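Local coordinates for putative methylthioribose-1-phosphate isomerase (Pyrococcus horikoshii OT3, PDB 6A34), which probably catalyses the interconversion of 5-methylthioribose 1-phosphate and 5-methylthioribulose 1-phosphate in the methionine salvage pathway, at residues V186-G191 / D218-K223; F232-G237 / H271-F276; L267-G272 / P327-T332; S282-E287 / K351-N356. All blocks are in the same frame, centred on the assembly; numbering follows the deposited sequence.

Interactions 1 and 2, centres about 20 Å apart, each set the end of a helix against the approach to a strand of the seven-stranded sheet: 222-225 at its outer edge, 275-278 further across. Interaction 3 lies about 9 Å, centre to centre, from interaction 2, sharing His271 and Gly272, and its loop runs into the neighbouring strand 333-336. Along the chain, interaction 1 closes before the others open, whereas the segments of interactions 3 and 4 alternate. Interaction 4, about 23 Å from interaction 3 between centres, ties strand 284-285 of the smaller sheet to helix 345-354. Interactions 1 to 3 lie where the fold meets the second subunit, while interaction 4 is internal to the chain.

Interaction 1. Residues V186-G191 / D218-K223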
# COMPACT_ATOMS: atom_id res chain seq x y z
N VAL A 186 3.53 27.00 -1.15
CA VAL A 186 4.10 28.14 -0.48
C VAL A 186 5.50 27.78 0.05
O VAL A 186 6.44 28.56 -0.11
CB VAL A 186 3.18 28.66 0.63
CG1 VAL A 186 3.88 29.70 1.46
CG2 VAL A 186 1.89 29.21 0.07
N MET A 187 5.62 26.61 0.68
CA MET A 187 6.88 26.17 1.22
C MET A 187 7.92 26.09 0.09
O MET A 187 9.08 26.44 0.30
CB MET A 187 6.75 24.81 1.92
CG MET A 187 5.99 24.88 3.22
SD MET A 187 5.92 23.31 4.11
CE MET A 187 7.65 23.09 4.55
N HIS A 188 7.51 25.59 -1.08
CA HIS A 188 8.45 25.38 -2.20
C HIS A 188 8.99 26.73 -2.69
O HIS A 188 10.19 26.90 -2.89
CB HIS A 188 7.79 24.57 -3.33
CG HIS A 188 8.63 24.47 -4.56
ND1 HIS A 188 9.75 23.68 -4.62
CD2 HIS A 188 8.52 25.05 -5.76
CE1 HIS A 188 10.29 23.77 -5.82
NE2 HIS A 188 9.57 24.61 -6.53
N LYS A 189 8.08 27.69 -2.86
CA LYS A 189 8.45 29.06 -3.24
C LYS A 189 9.41 29.66 -2.21
O LYS A 189 10.35 30.38 -2.58
CB LYS A 189 7.23 29.99 -3.34
CG LYS A 189 6.90 30.46 -4.74
CD LYS A 189 6.69 29.29 -5.69
CE LYS A 189 7.60 29.34 -6.90
NZ LYS A 189 7.22 28.30 -7.88
N ASP A 190 9.12 29.41 -0.92
CA ASP A 190 9.91 30.00 0.17
C ASP A 190 11.29 29.32 0.25
O ASP A 190 12.14 29.78 0.99
CB ASP A 190 9.19 29.91 1.51
CG ASP A 190 8.12 30.97 1.68
OD1 ASP A 190 8.21 31.99 0.98
OD2 ASP A 190 7.21 30.77 2.50
N GLY A 191 11.53 28.25 -0.51
CA GLY A 191 12.79 27.48 -0.40
C GLY A 191 12.82 26.56 0.82
O GLY A 191 13.87 26.07 1.21
N ASP A 218 4.79 21.22 -11.22
CA ASP A 218 5.18 22.50 -10.69
C ASP A 218 6.64 22.51 -10.25
O ASP A 218 7.09 23.51 -9.69
CB ASP A 218 4.25 22.92 -9.56
CG ASP A 218 2.98 23.59 -10.05
OD1 ASP A 218 3.02 24.14 -11.18
OD2 ASP A 218 1.95 23.59 -9.30
N GLY A 219 7.38 21.41 -10.46
CA GLY A 219 8.81 21.40 -10.10
C GLY A 219 9.11 21.28 -8.60
O GLY A 219 10.20 21.63 -8.15
N LEU A 220 8.17 20.76 -7.80
CA LEU A 220 8.51 20.42 -6.40
C LEU A 220 9.44 19.20 -6.40
O LEU A 220 9.32 18.33 -7.24
CB LEU A 220 7.23 20.11 -5.62
CG LEU A 220 6.52 21.31 -4.99
CD1 LEU A 220 6.06 22.32 -6.04
CD2 LEU A 220 5.34 20.82 -4.15
N ASN A 221 10.37 19.11 -5.44
CA ASN A 221 11.17 17.89 -5.31
C ASN A 221 10.35 16.79 -4.58
O ASN A 221 10.04 16.89 -3.43
CB ASN A 221 12.51 18.20 -4.67
CG ASN A 221 13.35 16.96 -4.49
OD1 ASN A 221 13.37 16.13 -5.40
ND2 ASN A 221 14.00 16.81 -3.33
N VAL A 222 10.12 15.66 -5.23
CA VAL A 222 9.11 14.70 -4.83
C VAL A 222 9.71 13.30 -4.91
O VAL A 222 10.61 13.05 -5.75
CB VAL A 222 7.92 14.92 -5.78
CG1 VAL A 222 7.33 13.66 -6.35
CG2 VAL A 222 6.88 15.85 -5.19
N LYS A 223 9.26 12.40 -4.03
CA LYS A 223 9.64 11.01 -4.06
C LYS A 223 8.42 10.14 -3.78
O LYS A 223 7.77 10.30 -2.72
CB LYS A 223 10.75 10.71 -3.05
CG LYS A 223 12.16 10.87 -3.59
CD LYS A 223 13.21 10.11 -2.81
CE LYS A 223 14.53 10.85 -2.78
NZ LYS A 223 14.91 11.39 -4.11
O HOH W 1 10.61 21.18 -3.44
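His188, near the end of helix 180-189, packs its imidazole against Leu220 and the backbone of Gly219. The close-packed part is apolar: Leu220 CD1 sits over one face of the ring, 3.9 Å from the centroid of the His188 imidazole and 24° off its normal, a CH-pi contact. With CG anti to the backbone N (chi1 173°), His188 swings its ring out from the helix to meet this methyl. Leu220 itself is buried, its side chain also resting on Leu193 and Tyr215.

Toward solvent the fit is looser and more polar. Gly219 O approaches the ring obliquely, 3.2 Å from His188 CE1, but its angle to NE2 is too poor for a hydrogen bond. The polar link is made by a water instead, 2.9 Å from His188 ND1 and accepting from Asn221 N at the same distance. Nearby, Asp218 is held from outside the contact by Thr11 and Arg185.

Gly191 and Gly219, both with positive phi, end their helices in Schellman motifs. The contact thus joins the ends of two successive helices of a Rossmann-like fold, where helix 206-217 forms the beta-alpha-beta crossover between parallel strands 193-199 and 222-225.

Interaction 2. Residues F232-G237 / H271-F276; sequences FVMQQG and HGIPFF
Met234 and His271 meet at about a right angle, and the imidazole lies against the backbone of the last helical turn of 232-237. Met234 CB rests over the ring face in a CH-pi contact, 4.0 Å from the centroid of the His271 ring, and Gln235 N lies over that same face, displaced toward the rim. Gln235 CA completes the seat, 3.5 Å from His271 NE2. The sulfur of Met234 is more remote and oblique, so the methionine touches the imidazole mainly through the root of its side chain.

The purely apolar contact lies deeper, where Met234 CG is 3.6 Å from Ile273 CD1. Both side chains also pack on Ile242 of strand 241-244.

Polar bonds fix the ring from outside the helix it covers: ND1 of His271 donates to Leu267 O one turn back, while NE2 is hydrogen-bonded to Tyr262 OH of the second subunit. The neighbouring Gln235 NE2 bonds to Val325 O of that subunit. Without the imidazole, as with an alanine at His271, Leu267 O and Tyr262 of the second subunit would probably each lose a partner, and the backbone at Met234 and Gln235 its cover.

Gly237 and Gly272 each close a helix with a Schellman motif, and the arrangement is that of neighbouring alpha-beta units in a Rossmann-like fold, where helices 230-235 and 261-270 lead into the adjacent parallel strands 241-244 and 275-278.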
# COMPACT_ATOMS: atom_id res chain seq x y z
N PHE A 232 9.03 3.24 7.34
CA PHE A 232 10.44 3.07 7.14
C PHE A 232 11.11 4.44 6.97
O PHE A 232 12.10 4.76 7.63
CB PHE A 232 10.70 2.18 5.92
CG PHE A 232 12.17 1.97 5.67
CD1 PHE A 232 12.87 1.03 6.40
CD2 PHE A 232 12.86 2.77 4.77
CE1 PHE A 232 14.23 0.83 6.18
CE2 PHE A 232 14.22 2.60 4.57
CZ PHE A 232 14.90 1.61 5.26
N VAL A 233 10.56 5.28 6.11
CA VAL A 233 11.21 6.54 5.89
C VAL A 233 11.14 7.39 7.16
O VAL A 233 12.03 8.21 7.36
CB VAL A 233 10.71 7.27 4.63
CG1 VAL A 233 10.90 6.39 3.42
CG2 VAL A 233 9.29 7.76 4.72
N MET A 234 10.11 7.19 7.98
CA MET A 234 10.00 7.90 9.27
C MET A 234 11.09 7.38 10.21
O MET A 234 11.81 8.19 10.82
CB MET A 234 8.64 7.70 9.96
CG MET A 234 7.47 8.39 9.25
SD MET A 234 5.95 8.28 10.23
CE MET A 234 4.71 8.04 8.96
N GLN A 235 11.19 6.05 10.30
CA GLN A 235 12.16 5.36 11.13
C GLN A 235 13.59 5.77 10.78
O GLN A 235 14.41 5.88 11.64
CB GLN A 235 12.06 3.84 10.93
CG GLN A 235 12.90 2.99 11.90
CD GLN A 235 13.08 1.60 11.32
OE1 GLN A 235 13.34 1.43 10.14
NE2 GLN A 235 12.86 0.58 12.14
N GLN A 236 13.88 5.97 9.49
CA GLN A 236 15.26 6.26 9.09
C GLN A 236 15.58 7.73 9.31
O GLN A 236 16.68 8.12 9.00
CB GLN A 236 15.54 5.93 7.63
CG GLN A 236 15.38 4.46 7.31
CD GLN A 236 16.37 3.67 8.11
OE1 GLN A 236 15.97 2.82 8.92
NE2 GLN A 236 17.65 3.97 7.92
N GLY A 237 14.64 8.54 9.82
CA GLY A 237 14.94 9.99 10.09
C GLY A 237 14.70 10.86 8.85
O GLY A 237 15.06 12.05 8.83
N HIS A 271 7.49 8.25 16.23
CA HIS A 271 8.76 8.89 15.91
C HIS A 271 8.82 10.36 16.39
O HIS A 271 9.77 11.07 16.05
CB HIS A 271 9.00 8.76 14.40
CG HIS A 271 9.16 7.34 13.99
ND1 HIS A 271 8.13 6.60 13.40
CD2 HIS A 271 10.21 6.50 14.16
CE1 HIS A 271 8.55 5.37 13.21
NE2 HIS A 271 9.81 5.28 13.67
N GLY A 272 7.79 10.82 17.13
CA GLY A 272 7.63 12.28 17.50
C GLY A 272 7.72 13.24 16.31
O GLY A 272 8.34 14.28 16.38
N ILE A 273 7.13 12.86 15.18
CA ILE A 273 7.08 13.68 14.03
C ILE A 273 5.78 14.47 14.10
O ILE A 273 4.69 13.92 14.25
CB ILE A 273 7.17 12.85 12.74
CG1 ILE A 273 8.46 12.02 12.68
CG2 ILE A 273 7.06 13.76 11.54
CD1 ILE A 273 8.52 11.02 11.55
N PRO A 274 5.87 15.81 14.06
CA PRO A 274 4.68 16.64 13.98
C PRO A 274 3.76 16.17 12.84
O PRO A 274 4.21 15.85 11.77
CB PRO A 274 5.22 18.06 13.75
CG PRO A 274 6.61 18.05 14.25
CD PRO A 274 7.10 16.61 14.11
N PHE A 275 2.46 16.16 13.12
CA PHE A 275 1.45 15.61 12.28
C PHE A 275 0.26 16.57 12.23
O PHE A 275 -0.42 16.80 13.24
CB PHE A 275 1.03 14.26 12.88
CG PHE A 275 -0.06 13.55 12.14
CD1 PHE A 275 0.23 12.72 11.08
CD2 PHE A 275 -1.38 13.74 12.46
CE1 PHE A 275 -0.78 12.07 10.39
CE2 PHE A 275 -2.39 13.09 11.78
CZ PHE A 275 -2.09 12.26 10.74
N PHE A 276 0.01 17.12 11.04
CA PHE A 276 -1.04 18.13 10.84
C PHE A 276 -2.08 17.68 9.82
O PHE A 276 -1.74 17.06 8.81
CB PHE A 276 -0.44 19.43 10.32
CG PHE A 276 0.45 20.16 11.29
CD1 PHE A 276 1.80 19.86 11.38
CD2 PHE A 276 -0.06 21.18 12.06
CE1 PHE A 276 2.62 20.55 12.25
CE2 PHE A 276 0.76 21.87 12.94
CZ PHE A 276 2.10 21.57 13.02

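Interaction 3. Residues L267-G272 / P327-T332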
# COMPACT_ATOMS: atom_id res chain seq x y z
N LEU A 267 2.18 6.07 13.30
CA LEU A 267 3.66 6.09 13.08
C LEU A 267 4.30 7.43 13.37
O LEU A 267 5.41 7.45 13.90
CB LEU A 267 3.97 5.65 11.67
CG LEU A 267 3.59 4.20 11.40
CD1 LEU A 267 3.38 4.09 9.90
CD2 LEU A 267 4.68 3.28 11.90
N ALA A 268 3.62 8.53 13.05
CA ALA A 268 4.21 9.86 13.34
C ALA A 268 4.53 9.98 14.83
O ALA A 268 5.61 10.41 15.25
CB ALA A 268 3.30 10.96 12.91
N ARG A 269 3.55 9.57 15.62
CA ARG A 269 3.60 9.65 17.07
C ARG A 269 4.77 8.81 17.60
O ARG A 269 5.53 9.27 18.43
CB ARG A 269 2.25 9.20 17.65
CG ARG A 269 2.05 9.56 19.11
CD ARG A 269 1.84 8.33 19.97
NE ARG A 269 0.45 8.15 20.39
CZ ARG A 269 -0.06 6.98 20.76
NH1 ARG A 269 -1.20 6.90 21.43
NH2 ARG A 269 0.59 5.87 20.43
N GLU A 270 4.91 7.58 17.10
CA GLU A 270 6.02 6.73 17.50
C GLU A 270 7.38 7.42 17.28
O GLU A 270 8.36 7.19 18.05
CB GLU A 270 5.96 5.41 16.72
CG GLU A 270 7.10 4.46 17.01
CD GLU A 270 7.19 4.08 18.47
OE1 GLU A 270 6.14 3.66 19.04
OE2 GLU A 270 8.30 4.23 19.03
N HIS A 271 7.49 8.25 16.23
CA HIS A 271 8.76 8.89 15.91
C HIS A 271 8.82 10.36 16.39
O HIS A 271 9.77 11.07 16.05
CB HIS A 271 9.00 8.76 14.40
CG HIS A 271 9.16 7.34 13.99
ND1 HIS A 271 8.13 6.60 13.40
CD2 HIS A 271 10.21 6.50 14.16
CE1 HIS A 271 8.55 5.37 13.21
NE2 HIS A 271 9.81 5.28 13.67
N GLY A 272 7.79 10.82 17.13
CA GLY A 272 7.63 12.28 17.50
C GLY A 272 7.72 13.24 16.31
O GLY A 272 8.34 14.28 16.38
N PRO A 327 -8.07 9.57 15.77
CA PRO A 327 -8.34 10.27 17.03
C PRO A 327 -7.51 11.57 17.16
O PRO A 327 -6.33 11.59 16.73
CB PRO A 327 -7.97 9.25 18.13
CG PRO A 327 -8.08 7.88 17.44
CD PRO A 327 -7.61 8.19 16.03
N HIS A 328 -8.12 12.62 17.74
CA HIS A 328 -7.57 13.98 17.77
C HIS A 328 -6.21 14.04 18.47
O HIS A 328 -5.42 14.89 18.13
CB HIS A 328 -8.54 14.99 18.40
CG HIS A 328 -8.90 14.67 19.81
ND1 HIS A 328 -8.10 15.04 20.89
CD2 HIS A 328 -9.96 14.00 20.30
CE1 HIS A 328 -8.66 14.59 22.00
NE2 HIS A 328 -9.80 13.93 21.66
N LYS A 329 -5.94 13.14 19.41
CA LYS A 329 -4.74 13.19 20.22
C LYS A 329 -3.44 13.01 19.40
O LYS A 329 -2.33 13.42 19.85
CB LYS A 329 -4.82 12.13 21.32
CG LYS A 329 -4.74 10.68 20.86
CD LYS A 329 -4.57 9.69 22.01
CE LYS A 329 -4.43 8.25 21.55
NZ LYS A 329 -3.93 7.38 22.63
N TYR A 330 -3.55 12.40 18.22
CA TYR A 330 -2.45 12.26 17.30
C TYR A 330 -2.13 13.57 16.57
O TYR A 330 -1.07 13.67 15.93
CB TYR A 330 -2.78 11.13 16.30
CG TYR A 330 -2.89 9.76 16.93
CD1 TYR A 330 -1.75 9.10 17.33
CD2 TYR A 330 -4.09 9.12 17.11
CE1 TYR A 330 -1.79 7.87 17.96
CE2 TYR A 330 -4.16 7.85 17.70
CZ TYR A 330 -3.00 7.23 18.13
OH TYR A 330 -2.98 6.00 18.75
N LEU A 331 -3.01 14.58 16.64
CA LEU A 331 -2.80 15.85 15.89
C LEU A 331 -1.92 16.81 16.68
O LEU A 331 -2.18 17.09 17.83
CB LEU A 331 -4.13 16.53 15.57
CG LEU A 331 -4.95 15.92 14.44
CD1 LEU A 331 -6.38 16.43 14.47
CD2 LEU A 331 -4.32 16.24 13.10
N THR A 332 -0.92 17.38 16.01
CA THR A 332 -0.15 18.48 16.54
C THR A 332 -0.97 19.77 16.40
O THR A 332 -0.95 20.60 17.25
CB THR A 332 1.21 18.57 15.84
OG1 THR A 332 1.87 17.31 15.94
CG2 THR A 332 2.07 19.66 16.44
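Arg269 reaches Tyr330 by a bent route: chi1 of -166° sends CG away from the backbone N, and the chain then turns at chi2 and chi3 to bring the guanidinium over to the phenol. Tyr330, with CG anti to its own carbonyl carbon (chi1 -65°), extends its ring toward the helix. The two flat groups are inclined by 42° rather than stacked. Tyr330 CE1 lies over one face of the guanidinium, 3.3 Å from Arg269 NE, and the hydroxyl stands near NH1 without the angle for a hydrogen bond.

At the guanidinium edge the model places Lys329 NZ 3.0 Å from Arg269 NH1. Both are donors, so this is an unfavourable approach of like charges between exposed chains, and its detail is doubtful. The attractive partner of the arginine lies outside the two segments, in the other chain: Glu270 of the second subunit forms a salt bridge with NH2, and the reciprocal pair forms too.

Were the phenol lost, with an alanine in place of Tyr330, the guanidinium would probably lack its aromatic support and a gap open against helix 261-270, where the ring also covers Tyr262, Ala265 and Val266. The contact sets a 3-10 turn, on the way into strand 333-336, against a helix at the dimer interface.

Interaction 4. Residues S282-E287 / K351-N356; sequences SSIDME and KLFEVN
Phe353 presents its ring to two side chains of 282-287, Ile284 and Met286, and both approach it obliquely. The sulfur of Met286 stands 4.8 Å from the ring centroid of Phe353, 26° off the normal, a Met-aromatic contact. Its terminal methyl is modelled implausibly close to the ring, so the exact pose of the methionine tip is doubtful. Ile284 reaches the ring at CE1: its CG2 is 3.9 Å from Phe353 CE1, and its CD1 is 4.0 Å from that same CE1 atom.

Ile284 and Met286 point toward the helix and Asp285, between them, away from it. Asp285 OD1 accepts from Glu287 N at 3.3 Å, forming an Asx turn; the donor comes from above the carboxylate plane, 40° out of it. Around the contact, Leu281 touches Phe353, and Leu349 of the same helix packs on both Ile284 and Met286.

The short, weakly bonded strand 284-285 is the outermost strand on its side of the smaller sheet, and helix 345-354 covers it near the end of the modelled chain. With hydrocarbon and sulfur as the groups that meet, the contact is probably held mainly by dispersion and the partial burial of apolar surface, which impose little directional constraint.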
# COMPACT_ATOMS: atom_id res chain seq x y z
N SER A 282 -15.39 24.80 6.44
CA SER A 282 -16.57 24.14 5.94
C SER A 282 -16.44 22.61 6.01
O SER A 282 -17.42 21.91 5.81
CB SER A 282 -16.87 24.59 4.52
OG SER A 282 -15.81 24.24 3.65
N SER A 283 -15.23 22.09 6.28
CA SER A 283 -15.00 20.64 6.42
C SER A 283 -15.11 20.21 7.89
O SER A 283 -15.04 19.03 8.19
CB SER A 283 -13.65 20.22 5.86
OG SER A 283 -13.52 20.66 4.52
N ILE A 284 -15.26 21.18 8.80
CA ILE A 284 -15.46 20.88 10.19
C ILE A 284 -16.97 20.76 10.43
O ILE A 284 -17.70 21.72 10.27
CB ILE A 284 -14.81 21.94 11.09
CG1 ILE A 284 -13.33 22.12 10.76
CG2 ILE A 284 -15.01 21.62 12.56
CD1 ILE A 284 -12.75 23.38 11.31
N ASP A 285 -17.39 19.55 10.81
CA ASP A 285 -18.75 19.21 11.12
C ASP A 285 -18.91 19.22 12.64
O ASP A 285 -18.63 18.23 13.32
CB ASP A 285 -19.11 17.85 10.51
CG ASP A 285 -20.54 17.39 10.69
OD1 ASP A 285 -21.34 18.14 11.27
OD2 ASP A 285 -20.83 16.26 10.24
N MET A 286 -19.39 20.36 13.16
CA MET A 286 -19.52 20.61 14.59
C MET A 286 -20.77 19.91 15.15
O MET A 286 -20.94 19.84 16.37
CB MET A 286 -19.56 22.12 14.87
CG MET A 286 -18.71 22.50 16.05
SD MET A 286 -16.92 22.40 15.70
CE MET A 286 -16.48 24.11 15.96
N GLU A 287 -21.61 19.34 14.28
CA GLU A 287 -22.78 18.54 14.69
C GLU A 287 -22.36 17.22 15.35
O GLU A 287 -23.05 16.76 16.26
CB GLU A 287 -23.68 18.20 13.50
CG GLU A 287 -25.04 18.87 13.54
CD GLU A 287 -24.99 20.35 13.22
OE1 GLU A 287 -24.42 21.13 14.03
OE2 GLU A 287 -25.51 20.73 12.15
N LYS A 351 -14.33 27.97 19.73
CA LYS A 351 -13.89 29.37 19.68
C LYS A 351 -13.84 29.82 18.22
O LYS A 351 -14.49 30.78 17.85
CB LYS A 351 -12.50 29.58 20.30
CG LYS A 351 -12.48 29.83 21.80
CD LYS A 351 -11.09 30.12 22.34
CE LYS A 351 -10.93 29.77 23.80
NZ LYS A 351 -9.54 30.00 24.27
N LEU A 352 -13.08 29.10 17.40
CA LEU A 352 -12.84 29.49 16.02
C LEU A 352 -14.16 29.80 15.31
O LEU A 352 -14.20 30.70 14.47
CB LEU A 352 -12.10 28.36 15.30
CG LEU A 352 -11.62 28.69 13.89
CD1 LEU A 352 -10.60 29.82 13.91
CD2 LEU A 352 -11.02 27.45 13.24
N PHE A 353 -15.20 29.03 15.63
CA PHE A 353 -16.49 29.13 14.95
C PHE A 353 -17.26 30.38 15.40
O PHE A 353 -17.95 30.99 14.58
CB PHE A 353 -17.29 27.84 15.14
CG PHE A 353 -17.24 26.95 13.92
CD1 PHE A 353 -16.10 26.20 13.63
CD2 PHE A 353 -18.29 26.92 13.02
CE1 PHE A 353 -16.04 25.41 12.49
CE2 PHE A 353 -18.23 26.13 11.88
CZ PHE A 353 -17.10 25.38 11.62
N GLU A 354 -17.14 30.75 16.68
CA GLU A 354 -17.81 31.93 17.23
C GLU A 354 -17.18 33.21 16.64
O GLU A 354 -17.92 34.14 16.32
CB GLU A 354 -17.79 31.91 18.76
CG GLU A 354 -19.02 31.22 19.35
CD GLU A 354 -18.78 30.39 20.61
OE1 GLU A 354 -18.05 30.86 21.51
OE2 GLU A 354 -19.32 29.26 20.68
N VAL A 355 -15.85 33.23 16.46
CA VAL A 355 -15.13 34.45 16.02
C VAL A 355 -14.96 34.49 14.49
O VAL A 355 -14.35 35.45 14.00
CB VAL A 355 -13.78 34.64 16.75
CG1 VAL A 355 -13.93 34.59 18.27
CG2 VAL A 355 -12.71 33.66 16.29
N ASN A 356 -15.48 33.50 13.74
CA ASN A 356 -15.43 33.51 12.24
C ASN A 356 -16.80 33.11 11.67
O ASN A 356 -16.89 32.31 10.74
CB ASN A 356 -14.34 32.58 11.65
CG ASN A 356 -12.92 33.10 11.79
OD1 ASN A 356 -12.15 32.57 12.59
ND2 ASN A 356 -12.56 34.12 11.02